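Local coordinates for protein peptidoglycan D,D-transpeptidase FtsI (Burkholderia pseudomallei, PDB 6HZI) that probably cross-links peptidoglycan strands as the D,D-transpeptidase of cell division, through a penicillin-binding transpeptidase domain, at residues V117-S121 with S237-G243. Numbering follows the deposited sequence.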
# COMPACT_ATOMS: atom_id res chain seq x y z
N VAL A 117 3.46 11.10 -11.25
CA VAL A 117 2.07 10.89 -10.79
C VAL A 117 2.12 10.11 -9.49
O VAL A 117 1.32 10.45 -8.61
CB VAL A 117 1.22 10.21 -11.89
CG1 VAL A 117 -0.17 9.70 -11.44
CG2 VAL A 117 1.06 11.19 -13.07
N ILE A 118 3.00 9.11 -9.37
CA ILE A 118 3.14 8.36 -8.09
C ILE A 118 3.78 9.28 -7.05
O ILE A 118 3.29 9.34 -5.93
CB ILE A 118 3.96 7.09 -8.29
CG1 ILE A 118 3.24 6.12 -9.21
CG2 ILE A 118 4.29 6.45 -6.95
CD1 ILE A 118 1.79 5.87 -8.82
N GLN A 119 4.82 10.02 -7.44
CA GLN A 119 5.59 10.80 -6.47
C GLN A 119 4.66 11.85 -5.86
O GLN A 119 4.79 12.14 -4.66
CB GLN A 119 6.79 11.40 -7.18
CG GLN A 119 7.57 12.37 -6.29
CD GLN A 119 8.75 12.91 -7.04
OE1 GLN A 119 8.61 13.43 -8.14
NE2 GLN A 119 9.93 12.73 -6.46
N LYS A 120 3.83 12.48 -6.67
CA LYS A 120 3.05 13.66 -6.22
C LYS A 120 1.67 13.22 -5.81
O LYS A 120 0.89 14.08 -5.37
CB LYS A 120 2.94 14.69 -7.34
CG LYS A 120 4.29 15.24 -7.73
CD LYS A 120 4.88 16.22 -6.77
CE LYS A 120 6.28 16.58 -7.21
NZ LYS A 120 7.01 17.30 -6.14
N SER A 121 1.37 11.94 -6.02
CA SER A 121 0.07 11.34 -5.66
C SER A 121 -1.03 12.13 -6.39
O SER A 121 -1.97 12.57 -5.80
CB SER A 121 -0.07 11.34 -4.14
OG SER A 121 -1.13 10.51 -3.71
N SER A 237 10.73 7.39 -4.83
CA SER A 237 10.65 8.84 -5.09
C SER A 237 9.65 9.48 -4.12
O SER A 237 9.83 10.68 -3.77
CB SER A 237 10.36 9.13 -6.52
OG SER A 237 9.01 8.82 -6.87
N VAL A 238 8.65 8.73 -3.65
CA VAL A 238 7.57 9.26 -2.74
C VAL A 238 8.16 9.79 -1.42
O VAL A 238 7.57 10.73 -0.83
CB VAL A 238 6.53 8.17 -2.43
CG1 VAL A 238 5.65 8.56 -1.25
CG2 VAL A 238 5.70 7.81 -3.65
N VAL A 239 9.24 9.15 -0.94
CA VAL A 239 9.80 9.40 0.40
C VAL A 239 11.06 10.24 0.26
O VAL A 239 11.89 10.19 1.13
CB VAL A 239 10.03 8.07 1.12
CG1 VAL A 239 10.51 8.28 2.54
CG2 VAL A 239 8.75 7.25 1.13
N SER A 240 11.11 11.05 -0.79
CA SER A 240 12.09 12.14 -0.99
C SER A 240 11.46 13.47 -0.60
O SER A 240 10.25 13.57 -0.35
CB SER A 240 12.64 12.13 -2.41
OG SER A 240 11.71 12.65 -3.35
N PRO A 241 12.27 14.54 -0.51
CA PRO A 241 11.75 15.88 -0.25
C PRO A 241 10.68 16.29 -1.27
O PRO A 241 9.74 16.92 -0.86
CB PRO A 241 13.02 16.74 -0.33
CG PRO A 241 14.13 15.79 0.15
CD PRO A 241 13.75 14.50 -0.53
N GLN A 242 10.79 15.84 -2.52
CA GLN A 242 9.84 16.16 -3.63
C GLN A 242 8.62 15.22 -3.64
O GLN A 242 7.71 15.47 -4.42
CB GLN A 242 10.52 16.02 -4.99
CG GLN A 242 11.68 16.98 -5.22
CD GLN A 242 12.92 16.64 -4.42
OE1 GLN A 242 13.27 15.47 -4.17
NE2 GLN A 242 13.59 17.69 -3.98
N GLY A 243 8.61 14.14 -2.85
CA GLY A 243 7.42 13.27 -2.74
C GLY A 243 6.40 13.79 -1.75
O GLY A 243 6.73 14.71 -1.02
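In the transpeptidase domain of this penicillin-binding protein, helix 114-120 ends in a Schellman motif, and its last turn packs against the end of helix 225-238 and the loop that follows. S121, at positive phi, touches none of this loop; it is probably the SxN serine, and its OG hydrogen-bonds S67 OG and K70 NZ, consistent with the SxxK motif whose S67 would be the nucleophile, and K258 NZ, probably of the KSG motif. S237 opens the contact. Its OG, hydrogen-bonded to the backbone O of M234, lies 3.4 Å from Q119 CB, so a small residue suits this close approach. The carbonyl O of S237 is left at the helix end and gathers donors: S240 N at 3.3 Å, S240 OG at 2.8 Å and, weakly, Q119 NE2 at 3.4 Å. The long Q119 side chain, extended at chi1 and chi2, allows its amide to reach this carbonyl. V238 supplies the apolar part: its CG2 meets I118 CG2 at 3.8 Å and lies 3.7 Å from I118 O, while the end of I118 turns away and the side chain also touches K70 and V74 of helix 70-79. S240 begins a type I turn closed by G243 N to S240 O at 3.0 Å. Q242 offers its carbonyl O to K120 NZ at 2.6 Å; the long lysine, its CA-to-CB bond pointing away, bends back at chi1 and chi2 (both m). Q242 CB lies 3.7 Å from Q119 NE2, while the amide end leads away. G243 fits tightly: a CB here would clash with V238 O, while G243 CA makes a CH···O contact with Q119 O at 3.4 Å.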